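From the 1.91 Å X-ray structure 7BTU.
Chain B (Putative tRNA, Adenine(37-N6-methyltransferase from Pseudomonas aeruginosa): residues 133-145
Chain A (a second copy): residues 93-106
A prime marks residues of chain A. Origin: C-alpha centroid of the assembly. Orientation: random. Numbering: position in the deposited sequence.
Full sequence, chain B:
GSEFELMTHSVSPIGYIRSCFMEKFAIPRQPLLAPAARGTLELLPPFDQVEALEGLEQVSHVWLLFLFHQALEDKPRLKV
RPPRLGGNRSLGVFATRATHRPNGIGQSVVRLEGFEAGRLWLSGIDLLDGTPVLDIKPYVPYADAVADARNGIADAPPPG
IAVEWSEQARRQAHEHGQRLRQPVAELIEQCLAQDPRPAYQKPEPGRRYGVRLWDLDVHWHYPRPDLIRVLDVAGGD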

# COMPACT_ATOMS: atom_id res chain seq x y z
N VAL B 133 -5.27 -12.06 -6.80
CA VAL B 133 -5.24 -10.61 -6.57
C VAL B 133 -6.64 -10.15 -6.19
O VAL B 133 -7.63 -10.56 -6.82
CB VAL B 133 -4.71 -9.88 -7.83
CG1 VAL B 133 -4.88 -8.34 -7.74
CG2 VAL B 133 -3.20 -10.22 -8.01
N LEU B 134 -6.73 -9.25 -5.20
CA LEU B 134 -8.00 -8.68 -4.73
C LEU B 134 -8.30 -7.29 -5.25
O LEU B 134 -9.50 -6.90 -5.26
CB LEU B 134 -8.05 -8.58 -3.20
CG LEU B 134 -7.66 -9.86 -2.47
CD1 LEU B 134 -7.59 -9.61 -0.95
CD2 LEU B 134 -8.74 -10.95 -2.84
N ASP B 135 -7.29 -6.51 -5.61
CA ASP B 135 -7.57 -5.11 -5.97
C ASP B 135 -6.40 -4.59 -6.79
O ASP B 135 -5.29 -5.11 -6.70
CB ASP B 135 -7.75 -4.26 -4.69
CG ASP B 135 -8.25 -2.82 -5.01
OD1 ASP B 135 -9.29 -2.72 -5.67
OD2 ASP B 135 -7.54 -1.84 -4.68
N ILE B 136 -6.68 -3.57 -7.60
CA ILE B 136 -5.72 -2.77 -8.35
C ILE B 136 -6.05 -1.32 -8.05
O ILE B 136 -7.23 -0.92 -8.14
CB ILE B 136 -5.88 -2.98 -9.87
CG1 ILE B 136 -5.76 -4.46 -10.25
CG2 ILE B 136 -4.88 -2.05 -10.64
CD1 ILE B 136 -6.45 -4.80 -11.58
N LYS B 137 -5.04 -0.51 -7.75
CA LYS B 137 -5.22 0.95 -7.59
C LYS B 137 -3.97 1.64 -8.11
O LYS B 137 -2.87 1.08 -8.02
CB LYS B 137 -5.41 1.36 -6.11
N PRO B 138 -4.09 2.87 -8.62
CA PRO B 138 -2.89 3.62 -9.05
C PRO B 138 -2.01 3.92 -7.86
O PRO B 138 -2.50 4.30 -6.81
CB PRO B 138 -3.45 4.94 -9.62
CG PRO B 138 -4.88 4.68 -9.86
CD PRO B 138 -5.34 3.61 -8.86
N TYR B 139 -0.70 3.79 -8.07
CA TYR B 139 0.28 4.34 -7.15
C TYR B 139 0.38 5.85 -7.38
O TYR B 139 0.50 6.31 -8.52
CB TYR B 139 1.65 3.65 -7.38
CG TYR B 139 2.71 4.11 -6.40
CD1 TYR B 139 3.40 5.31 -6.60
CD2 TYR B 139 2.99 3.36 -5.24
CE1 TYR B 139 4.38 5.76 -5.67
CE2 TYR B 139 3.99 3.79 -4.32
CZ TYR B 139 4.63 4.98 -4.52
OH TYR B 139 5.59 5.40 -3.62
N VAL B 140 0.29 6.63 -6.31
CA VAL B 140 0.31 8.09 -6.44
C VAL B 140 1.36 8.66 -5.50
O VAL B 140 1.18 8.63 -4.27
CB VAL B 140 -1.08 8.70 -6.12
CG1 VAL B 140 -1.08 10.21 -6.32
CG2 VAL B 140 -2.14 8.06 -6.97
N PRO B 141 2.45 9.23 -6.04
CA PRO B 141 3.60 9.59 -5.19
C PRO B 141 3.29 10.59 -4.10
O PRO B 141 3.87 10.52 -3.01
CB PRO B 141 4.59 10.23 -6.19
CG PRO B 141 4.18 9.77 -7.54
CD PRO B 141 2.73 9.33 -7.48
N TYR B 142 2.47 11.60 -4.37
CA TYR B 142 2.29 12.56 -3.30
C TYR B 142 1.69 11.89 -2.07
O TYR B 142 2.05 12.26 -0.95
CB TYR B 142 1.45 13.75 -3.77
CG TYR B 142 -0.03 13.58 -3.55
CD1 TYR B 142 -0.59 13.76 -2.30
CD2 TYR B 142 -0.87 13.29 -4.62
CE1 TYR B 142 -1.93 13.61 -2.10
CE2 TYR B 142 -2.25 13.14 -4.42
CZ TYR B 142 -2.76 13.30 -3.17
OH TYR B 142 -4.12 13.16 -2.96
N ALA B 143 0.86 10.86 -2.26
CA ALA B 143 0.25 10.20 -1.12
C ALA B 143 1.07 9.01 -0.61
O ALA B 143 1.08 8.77 0.60
CB ALA B 143 -1.16 9.71 -1.44
N ASP B 144 1.81 8.32 -1.49
CA ASP B 144 2.39 7.02 -1.17
C ASP B 144 3.91 7.07 -0.95
O ASP B 144 4.45 6.16 -0.33
CB ASP B 144 2.08 6.01 -2.29
CG ASP B 144 0.59 5.82 -2.51
OD1 ASP B 144 -0.20 6.04 -1.56
OD2 ASP B 144 0.18 5.44 -3.63
N ALA B 145 4.59 8.08 -1.48
CA ALA B 145 6.06 8.20 -1.39
C ALA B 145 6.28 9.26 -0.31
O ALA B 145 6.19 10.46 -0.56
CB ALA B 145 6.65 8.62 -2.74
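Chain A, residues 93-106: VFATRATHRPNGIG

Two arginines of chain A carry most of the polar contact, and each binds a carboxylate and a backbone carbonyl of chain B together. Arg97′ takes Asp144 and the carbonyl of Pro138. Arg101′ takes Asp135 and the carbonyl of Ile136. In both cases the acceptors lie at the edge of the guanidinium, near its plane, while an aliphatic atom covers one face.

Chain B is already in a strand at Val133. It passes through Pro138 and then enters a short helix, 141-144, with Val140 at the N-cap position. Chain A is mostly irregular here. A 3-10 segment covers 93-95, a loop follows, and a type I turn from Arg101′ to Gly104′ leads into a strand at Ile105′. Gly104′ has positive phi (73°), which favours glycine.

The chain A stretch does not follow the chain B strand residue by residue. Its 3-10 segment lies by the later part of the strand, with CA of Lys137 5.3 Å from CA of Phe94′ and CA of Pro138 5.9 Å from CA of Ala95′. From Phe94′ to Ala95′ chain A runs the same way as chain B from Lys137 to Pro138. The chain then loops out through Thr99′ and His100′, which make no contact, and the turn comes back beside Leu134, earlier in the chain B strand. There CA of Leu134 is 6.5 Å from CA of Asn103′. No backbone-to-backbone hydrogen bond joins the two stretches.

At the helix, Arg97′ extends its side chain to Asp144 in a salt bridge. NH1 of Arg97′ is 2.8 Å from OD2 of Asp144, and NH2 of Arg97′ is 2.8 Å from OD1 of Asp144. NH1 of Arg97′ also donates to O of Pro138 at 3.0 Å. OD2 of Asp144 accepts in addition from N of Val140 at 2.9 Å, so the carboxylate links the start of the helix to chain A. CB of Val140 lies over one face of the guanidinium, and CG2 of Val140 is 3.5 Å from CD of Arg97′.

Arg101′ forms the second salt bridge, with NE of Arg101′ 3.0 Å from OD1 of Asp135. NH2 of Arg101′ makes a weak hydrogen bond of 2.8 Å to O of Ile136. The same side chain is held within its own stretch: NH1 of Arg101′ donates to O of Ala98′ at 3.1 Å, and NH2 of Arg101′ to O of Val93′ in the 3-10 segment at 3.2 Å.

At the turn, ND2 of Asn103′ donates to O of Leu134 at 2.9 Å, almost linearly. Water 1 bridges the same region: its O accepts from N of Asn103′ at 3.0 Å and donates to O of Leu134 at 2.8 Å and OD1 of Asp135 at 2.7 Å.

The apolar part centres on Phe94′. CD1 of Ile136 sits over one ring face, 4.1 Å from the centroid of the Phe94′ ring, in a CH-pi contact. Pro138 packs on backbone: its CG is 3.4 Å from O of Ala95′, and CD of Pro138 is 3.4 Å from O of Thr96′. Two buried backbone atoms, O of Phe94′ and N of Ile136, have no hydrogen-bonding partner in the model.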

# COMPACT_ATOMS: atom_id res chain seq x y z
N VAL A 93 -12.77 1.67 -12.43
CA VAL A 93 -12.59 1.58 -10.99
C VAL A 93 -11.13 1.29 -10.62
O VAL A 93 -10.61 1.82 -9.63
CB VAL A 93 -13.53 0.54 -10.39
CG1 VAL A 93 -13.21 -0.88 -10.94
CG2 VAL A 93 -13.46 0.60 -8.90
N PHE A 94 -10.44 0.53 -11.45
CA PHE A 94 -9.05 0.23 -11.11
C PHE A 94 -8.08 1.38 -11.41
O PHE A 94 -6.90 1.31 -11.03
CB PHE A 94 -8.66 -1.06 -11.85
CG PHE A 94 -9.45 -2.26 -11.40
CD1 PHE A 94 -9.60 -2.52 -10.07
CD2 PHE A 94 -10.07 -3.08 -12.31
CE1 PHE A 94 -10.32 -3.64 -9.63
CE2 PHE A 94 -10.80 -4.18 -11.90
CZ PHE A 94 -10.92 -4.47 -10.54
N ALA A 95 -8.54 2.42 -12.08
CA ALA A 95 -7.76 3.62 -12.30
C ALA A 95 -8.04 4.69 -11.24
O ALA A 95 -7.63 5.85 -11.42
CB ALA A 95 -8.05 4.20 -13.69
N THR A 96 -8.75 4.34 -10.17
CA THR A 96 -9.12 5.31 -9.15
C THR A 96 -8.75 4.76 -7.79
O THR A 96 -8.50 3.56 -7.61
CB THR A 96 -10.62 5.64 -9.13
OG1 THR A 96 -11.31 4.55 -8.50
CG2 THR A 96 -11.13 5.84 -10.50
N ARG A 97 -8.68 5.68 -6.84
CA ARG A 97 -8.54 5.40 -5.42
C ARG A 97 -9.89 5.64 -4.73
O ARG A 97 -9.94 6.12 -3.60
CB ARG A 97 -7.42 6.25 -4.81
CG ARG A 97 -6.01 5.88 -5.36
CD ARG A 97 -4.95 6.99 -5.18
NE ARG A 97 -4.36 7.09 -3.83
CZ ARG A 97 -3.27 6.45 -3.37
NH1 ARG A 97 -2.55 5.56 -4.13
NH2 ARG A 97 -2.90 6.69 -2.10
N ALA A 98 -10.97 5.39 -5.46
CA ALA A 98 -12.33 5.57 -4.97
C ALA A 98 -12.58 4.66 -3.77
O ALA A 98 -11.84 3.70 -3.53
CB ALA A 98 -13.34 5.26 -6.07
N THR A 99 -13.60 5.00 -2.99
CA THR A 99 -13.92 4.24 -1.79
C THR A 99 -14.79 3.01 -2.07
O THR A 99 -14.90 2.14 -1.20
CB THR A 99 -14.67 5.12 -0.77
OG1 THR A 99 -15.84 5.66 -1.40
CG2 THR A 99 -13.79 6.26 -0.25
N HIS A 100 -15.45 2.94 -3.23
CA HIS A 100 -16.23 1.77 -3.62
C HIS A 100 -15.35 0.93 -4.54
O HIS A 100 -15.21 1.26 -5.72
CB HIS A 100 -17.52 2.16 -4.33
CG HIS A 100 -18.43 3.00 -3.49
ND1 HIS A 100 -18.19 4.33 -3.23
CD2 HIS A 100 -19.58 2.70 -2.85
CE1 HIS A 100 -19.15 4.82 -2.47
NE2 HIS A 100 -20.01 3.84 -2.22
N ARG A 101 -14.80 -0.17 -4.00
CA ARG A 101 -13.87 -1.08 -4.66
C ARG A 101 -14.45 -2.49 -4.60
O ARG A 101 -15.13 -2.85 -3.63
CB ARG A 101 -12.49 -1.08 -4.00
CG ARG A 101 -12.05 0.29 -3.61
CD ARG A 101 -10.60 0.45 -3.61
NE ARG A 101 -9.98 0.13 -4.90
CZ ARG A 101 -9.93 0.94 -5.95
NH1 ARG A 101 -10.50 2.17 -5.91
NH2 ARG A 101 -9.33 0.51 -7.05
N PRO A 102 -14.16 -3.31 -5.62
CA PRO A 102 -14.82 -4.63 -5.72
C PRO A 102 -14.78 -5.45 -4.43
O PRO A 102 -15.81 -5.97 -4.02
CB PRO A 102 -14.05 -5.30 -6.86
CG PRO A 102 -13.71 -4.12 -7.76
CD PRO A 102 -13.50 -2.92 -6.88
N ASN A 103 -13.65 -5.46 -3.73
CA ASN A 103 -13.58 -6.26 -2.51
C ASN A 103 -13.70 -5.46 -1.24
O ASN A 103 -13.56 -6.03 -0.15
CB ASN A 103 -12.26 -7.05 -2.53
CG ASN A 103 -12.45 -8.36 -3.27
OD1 ASN A 103 -13.36 -9.13 -2.93
ND2 ASN A 103 -11.65 -8.59 -4.34
N GLY A 104 -13.89 -4.15 -1.34
CA GLY A 104 -14.22 -3.34 -0.18
C GLY A 104 -13.05 -3.13 0.76
O GLY A 104 -13.25 -2.80 1.91
N ILE A 105 -11.82 -3.31 0.29
CA ILE A 105 -10.62 -3.14 1.12
C ILE A 105 -9.86 -1.90 0.68
O ILE A 105 -9.52 -1.77 -0.50
CB ILE A 105 -9.72 -4.38 1.07
CG1 ILE A 105 -10.50 -5.50 1.72
CG2 ILE A 105 -8.40 -4.13 1.89
CD1 ILE A 105 -9.86 -6.89 1.58
N GLY A 106 -9.54 -1.02 1.63
CA GLY A 106 -8.70 0.12 1.36
C GLY A 106 -7.33 -0.01 2.02
O GLY A 106 -7.09 -0.85 2.89
O HOH W 1 -11.06 -4.57 -4.98